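Local structure of trigger factor (Thermotoga maritima, 2NSC) at residues Glu7-Lys10 with Asn11-Val14; Ile74-Thr77 with Leu78-Arg81. The protein probably acts as a chaperone that keeps newly made proteins in an open conformation and as a peptidyl-prolyl cis-trans isomerase, its N-terminal domain binding the ribosome. All blocks are in the same frame, centred on the assembly; numbering follows the deposited sequence.

Interaction 1: Glu7-Lys10 with Asn11-Val14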
ATOM      1  N   GLU A   7      -1.167 -20.500   6.855  1.00 27.98           N
ATOM      2  CA  GLU A   7      -1.167 -21.953   6.769  1.00 29.29           C
ATOM      3  C   GLU A   7       0.116 -22.511   6.191  1.00 29.41           C
ATOM      4  O   GLU A   7       0.830 -21.841   5.423  1.00 28.89           O
ATOM      5  CB  GLU A   7      -2.385 -22.495   6.000  1.00 29.33           C
ATOM      6  CG  GLU A   7      -2.335 -22.355   4.498  1.00 31.07           C
ATOM      7  CD  GLU A   7      -3.586 -22.895   3.814  1.00 31.25           C
ATOM      8  OE1 GLU A   7      -3.954 -24.058   4.066  1.00 36.13           O
ATOM      9  OE2 GLU A   7      -4.204 -22.163   3.016  1.00 34.54           O
ATOM     10  N   ARG A   8       0.386 -23.751   6.585  1.00 29.82           N
ATOM     11  CA  ARG A   8       1.461 -24.538   6.037  1.00 30.72           C
ATOM     12  C   ARG A   8       0.841 -25.784   5.432  1.00 31.11           C
ATOM     13  O   ARG A   8       0.072 -26.490   6.086  1.00 30.82           O
ATOM     14  CB  ARG A   8       2.446 -24.904   7.142  1.00 31.14           C
ATOM     15  CG  ARG A   8       3.647 -25.661   6.665  1.00 33.04           C
ATOM     16  CD  ARG A   8       4.657 -25.810   7.789  1.00 37.05           C
ATOM     17  NE  ARG A   8       5.716 -24.793   7.746  1.00 39.29           N
ATOM     18  CZ  ARG A   8       6.767 -24.830   6.917  1.00 38.65           C
ATOM     19  NH1 ARG A   8       6.899 -25.815   6.031  1.00 37.51           N
ATOM     20  NH2 ARG A   8       7.678 -23.867   6.960  1.00 38.58           N
ATOM     21  N   ASP A   9       1.161 -26.037   4.172  1.00 31.56           N
ATOM     22  CA  ASP A   9       0.651 -27.201   3.485  1.00 32.20           C
ATOM     23  C   ASP A   9       1.796 -27.845   2.726  1.00 31.97           C
ATOM     24  O   ASP A   9       2.044 -27.520   1.559  1.00 32.02           O
ATOM     25  CB  ASP A   9      -0.502 -26.802   2.558  1.00 32.87           C
ATOM     26  CG  ASP A   9      -0.912 -27.923   1.606  1.00 35.42           C
ATOM     27  OD1 ASP A   9      -0.732 -29.121   1.952  1.00 37.42           O
ATOM     28  OD2 ASP A   9      -1.403 -27.593   0.501  1.00 37.81           O
ATOM     29  N   LYS A  10       2.492 -28.752   3.412  1.00 31.39           N
ATOM     30  CA  LYS A  10       3.759 -29.335   2.941  1.00 31.66           C
ATOM     31  C   LYS A  10       4.853 -28.264   2.872  1.00 30.10           C
ATOM     32  O   LYS A  10       5.228 -27.732   3.901  1.00 30.15           O
ATOM     33  CB  LYS A  10       3.594 -30.132   1.622  1.00 31.53           C
ATOM     34  CG  LYS A  10       2.518 -31.230   1.734  1.00 33.58           C
ATOM     35  CD  LYS A  10       2.327 -31.983   0.424  1.00 34.43           C
ATOM     36  CE  LYS A  10       1.372 -33.177   0.585  1.00 37.85           C
ATOM     37  NZ  LYS A  10       1.284 -34.002  -0.694  1.00 39.90           N
ATOM     38  N   ASN A  11       5.371 -27.965   1.683  1.00 28.88           N
ATOM     39  CA  ASN A  11       6.362 -26.894   1.514  1.00 27.45           C
ATOM     40  C   ASN A  11       5.741 -25.628   0.968  1.00 26.34           C
ATOM     41  O   ASN A  11       6.447 -24.681   0.617  1.00 26.48           O
ATOM     42  CB  ASN A  11       7.468 -27.339   0.581  1.00 27.74           C
ATOM     43  CG  ASN A  11       8.215 -28.524   1.108  1.00 28.77           C
ATOM     44  OD1 ASN A  11       8.736 -28.507   2.232  1.00 28.60           O
ATOM     45  ND2 ASN A  11       8.267 -29.573   0.307  1.00 28.77           N
ATOM     46  N   ARG A  12       4.418 -25.639   0.884  1.00 24.50           N
ATOM     47  CA  ARG A  12       3.653 -24.481   0.497  1.00 24.06           C
ATOM     48  C   ARG A  12       3.252 -23.722   1.767  1.00 23.06           C
ATOM     49  O   ARG A  12       2.572 -24.276   2.637  1.00 22.57           O
ATOM     50  CB  ARG A  12       2.432 -24.920  -0.320  1.00 23.78           C
ATOM     51  CG  ARG A  12       1.567 -23.788  -0.842  1.00 25.88           C
ATOM     52  CD  ARG A  12       0.205 -24.314  -1.315  1.00 29.04           C
ATOM     53  NE  ARG A  12      -0.836 -23.310  -1.125  1.00 32.67           N
ATOM     54  CZ  ARG A  12      -1.932 -23.493  -0.399  1.00 33.95           C
ATOM     55  NH1 ARG A  12      -2.153 -24.659   0.201  1.00 33.41           N
ATOM     56  NH2 ARG A  12      -2.815 -22.509  -0.282  1.00 35.44           N
ATOM     57  N   VAL A  13       3.701 -22.466   1.871  1.00 22.05           N
ATOM     58  CA  VAL A  13       3.401 -21.611   3.029  1.00 21.74           C
ATOM     59  C   VAL A  13       2.677 -20.323   2.604  1.00 21.16           C
ATOM     60  O   VAL A  13       3.087 -19.669   1.650  1.00 20.65           O
ATOM     61  CB  VAL A  13       4.673 -21.275   3.856  1.00 21.92           C
ATOM     62  CG1 VAL A  13       4.300 -20.522   5.124  1.00 21.51           C
ATOM     63  CG2 VAL A  13       5.429 -22.551   4.219  1.00 22.02           C
ATOM     64  N   VAL A  14       1.591 -19.992   3.305  1.00 20.66           N
ATOM     65  CA  VAL A  14       0.820 -18.750   3.079  1.00 19.75           C
ATOM     66  C   VAL A  14       1.126 -17.742   4.195  1.00 19.67           C
ATOM     67  O   VAL A  14       0.996 -18.034   5.397  1.00 19.57           O
ATOM     68  CB  VAL A  14      -0.700 -19.037   3.002  1.00 20.03           C
ATOM     69  CG1 VAL A  14      -1.494 -17.779   2.708  1.00 18.25           C
ATOM     70  CG2 VAL A  14      -0.983 -20.098   1.944  1.00 19.59           C
TER
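Asp-9 and Arg-12 meet through charge on one face of a two-stranded antiparallel sheet, where Asp-9 OD2 takes a hydrogen bond and salt bridge from Arg-12 NH1 at 3.0 Å. Asp-9 OD2, through its anti lone pair, meets the edge of the guanidinium near its plane, while the carboxylate itself is turned 83° from it. The other amino group, Arg-12 NH2, is 3.6 Å from Glu-7 OE2 in a looser salt bridge, so one long arginine with a forked end serves two acids of the facing strand. With an alanine in place of Asp-9, Arg-12 would probably lose its closer acid, leaving the looser pairing with Glu-7 and a guanidinium freer to turn.

Backbone bonds define the motif, a beta hairpin closed by a type II' turn from Asp-9 to Arg-12, in which Lys-10 takes the positive-phi position (66°) where glycine is usual. Val-14 N donates to Glu-7 O at 2.9 Å, Asp-9 N to Arg-12 O at 2.7 Å, and Arg-12 N to Asp-9 O at 3.1 Å across the turn.

Apolar contacts lie on both faces. On the face that carries Glu-7, Asp-9 and Arg-12, Glu-7 CG rests 3.7 Å from Val-14 CG2. On the reverse face, at the non-hydrogen-bonded pair, a bend at chi3 (-97°) brings the Arg-8 guanidinium over Val-13 CG2, which sits 3.8 Å from Arg-8 CZ. Beta-branched valines suit these extended positions.

Interaction 2: Ile74-Thr77 with Leu78-Arg81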
ATOM      1  N   ILE A  74       8.789  -7.340   0.759  1.00 29.89           N
ATOM      2  CA  ILE A  74       8.595  -8.737   1.081  1.00 29.81           C
ATOM      3  C   ILE A  74       9.840  -9.602   0.835  1.00 30.48           C
ATOM      4  O   ILE A  74      10.324 -10.206   1.778  1.00 30.32           O
ATOM      5  CB  ILE A  74       7.337  -9.314   0.422  1.00 29.45           C
ATOM      6  CG1 ILE A  74       6.113  -8.523   0.906  1.00 28.41           C
ATOM      7  CG2 ILE A  74       7.207 -10.831   0.750  1.00 28.58           C
ATOM      8  CD1 ILE A  74       4.803  -8.965   0.303  1.00 25.11           C
ATOM      9  N   PRO A  75      10.375  -9.633  -0.414  1.00 30.98           N
ATOM     10  CA  PRO A  75      11.523 -10.496  -0.717  1.00 31.61           C
ATOM     11  C   PRO A  75      12.642 -10.469   0.311  1.00 31.68           C
ATOM     12  O   PRO A  75      13.229 -11.509   0.613  1.00 32.03           O
ATOM     13  CB  PRO A  75      12.013  -9.955  -2.065  1.00 31.76           C
ATOM     14  CG  PRO A  75      10.743  -9.524  -2.733  1.00 31.66           C
ATOM     15  CD  PRO A  75       9.946  -8.887  -1.615  1.00 31.00           C
ATOM     16  N   ASP A  76      12.922  -9.303   0.865  1.00 31.90           N
ATOM     17  CA  ASP A  76      14.010  -9.170   1.810  1.00 32.07           C
ATOM     18  C   ASP A  76      13.721  -9.916   3.118  1.00 31.57           C
ATOM     19  O   ASP A  76      14.655 -10.386   3.797  1.00 31.59           O
ATOM     20  CB  ASP A  76      14.281  -7.694   2.073  1.00 33.20           C
ATOM     21  CG  ASP A  76      15.599  -7.466   2.753  1.00 35.81           C
ATOM     22  OD1 ASP A  76      15.660  -7.690   3.982  1.00 40.50           O
ATOM     23  OD2 ASP A  76      16.571  -7.076   2.064  1.00 37.30           O
ATOM     24  N   THR A  77      12.437 -10.027   3.469  1.00 30.06           N
ATOM     25  CA  THR A  77      12.024 -10.747   4.678  1.00 28.80           C
ATOM     26  C   THR A  77      12.143 -12.262   4.511  1.00 28.60           C
ATOM     27  O   THR A  77      12.059 -13.018   5.492  1.00 28.14           O
ATOM     28  CB  THR A  77      10.579 -10.400   5.088  1.00 28.82           C
ATOM     29  OG1 THR A  77       9.678 -10.893   4.096  1.00 27.90           O
ATOM     30  CG2 THR A  77      10.406  -8.913   5.218  1.00 28.40           C
ATOM     31  N   LEU A  78      12.332 -12.700   3.269  1.00 27.79           N
ATOM     32  CA  LEU A  78      12.397 -14.120   2.971  1.00 27.49           C
ATOM     33  C   LEU A  78      13.792 -14.577   2.554  1.00 27.72           C
ATOM     34  O   LEU A  78      13.975 -15.760   2.266  1.00 27.32           O
ATOM     35  CB  LEU A  78      11.393 -14.492   1.873  1.00 27.01           C
ATOM     36  CG  LEU A  78       9.912 -14.166   2.091  1.00 26.95           C
ATOM     37  CD1 LEU A  78       9.132 -14.263   0.802  1.00 25.63           C
ATOM     38  CD2 LEU A  78       9.304 -15.058   3.126  1.00 25.90           C
ATOM     39  N   LYS A  79      14.762 -13.660   2.506  1.00 27.81           N
ATOM     40  CA  LYS A  79      16.092 -14.000   2.014  1.00 29.19           C
ATOM     41  C   LYS A  79      16.823 -15.074   2.865  1.00 29.44           C
ATOM     42  O   LYS A  79      17.795 -15.651   2.408  1.00 29.05           O
ATOM     43  CB  LYS A  79      16.951 -12.740   1.817  1.00 29.18           C
ATOM     44  CG  LYS A  79      17.384 -12.058   3.097  1.00 29.75           C
ATOM     45  CD  LYS A  79      18.219 -10.831   2.823  1.00 30.48           C
ATOM     46  CE  LYS A  79      18.333  -9.979   4.084  1.00 33.42           C
ATOM     47  NZ  LYS A  79      19.365  -8.896   3.984  1.00 34.74           N
ATOM     48  N   ASP A  80      16.332 -15.332   4.080  1.00 30.20           N
ATOM     49  CA  ASP A  80      16.858 -16.393   4.960  1.00 31.83           C
ATOM     50  C   ASP A  80      16.212 -17.776   4.705  1.00 31.97           C
ATOM     51  O   ASP A  80      16.591 -18.780   5.309  1.00 31.71           O
ATOM     52  CB  ASP A  80      16.685 -15.995   6.433  1.00 32.24           C
ATOM     53  CG  ASP A  80      15.212 -15.759   6.827  1.00 35.75           C
ATOM     54  OD1 ASP A  80      14.364 -15.429   5.956  1.00 38.62           O
ATOM     55  OD2 ASP A  80      14.900 -15.893   8.033  1.00 39.82           O
ATOM     56  N   ARG A  81      15.226 -17.812   3.816  1.00 32.27           N
ATOM     57  CA  ARG A  81      14.581 -19.056   3.436  1.00 32.81           C
ATOM     58  C   ARG A  81      15.021 -19.512   2.052  1.00 32.99           C
ATOM     59  O   ARG A  81      15.303 -18.695   1.171  1.00 32.68           O
ATOM     60  CB  ARG A  81      13.068 -18.889   3.439  1.00 32.90           C
ATOM     61  CG  ARG A  81      12.474 -18.337   4.722  1.00 33.84           C
ATOM     62  CD  ARG A  81      11.018 -18.775   4.813  1.00 36.95           C
ATOM     63  NE  ARG A  81      10.205 -17.894   5.654  1.00 38.50           N
ATOM     64  CZ  ARG A  81       9.012 -18.222   6.143  1.00 38.24           C
ATOM     65  NH1 ARG A  81       8.486 -19.414   5.887  1.00 38.38           N
ATOM     66  NH2 ARG A  81       8.341 -17.350   6.883  1.00 38.06           N
TER
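The short, weakly bonded helix 74-77 runs into a type I turn from Leu-78 to Arg-81, and this contact is the passage between them. Leu-78 N donates to Pro-75 O at 3.0 Å. A proline suits the start of such a helix, since its ring fixes phi and its missing N-H costs no bond in the first turn.

Two donors converge on Ile-74 O: Thr-77 N at 2.7 Å and Thr-77 OG1 at 2.5 Å, the hydroxyl lying in the carbonyl plane on a lone pair. Thr-77 holds OG1 between its backbone N and carbonyl carbon (chi1 67°), which turns the hydroxyl back toward that oxygen; OG1 is also hydrogen-bonded to Tyr-17 OH of strand 12-18.

Ile-74 and Leu-78 lie side by side and point the same way, with Ile-74 CG2 3.9 Å from Leu-78 CD1. Both branched side chains also touch Tyr-17, and Leu-78, which is buried, packs on Leu-15, Leu-83 and Pro-87 as well.

At the surface Lys-79 runs alongside Asp-76. Lys-79 CG lies 3.3 Å from Asp-76 O, and farther out Lys-79 CE is 3.5 Å from Asp-76 OD1. The salt bridge from Lys-79 NZ to Asp-76 OD2 is long, at 3.8 Å.

The whole is a one-turn helix running into a type I turn, apolar toward strand 12-18 and polar outward.

In the fold
Both interactions belong to the N-terminal domain of trigger factor and lie on the same side of the chain's centre. Interaction 1 comes first, at the tip of the hairpin formed by strands 2-9 and 12-18; helices 21-36, 51-58 and 62-71 follow before helix 74-77 opens interaction 2. Their centres are 16 Å apart, and their nearest atoms, about 4 Å apart, do not touch. Strand 12-18 joins them: its beginning helps close the hairpin, and farther along it Leu-15 and Tyr-17 receive the apolar side of 74-81. The chain thus returns after its helices to pack against the early hairpin, bringing together sequence-distant pieces of the N-terminal domain, the part that in trigger factors binds the ribosome.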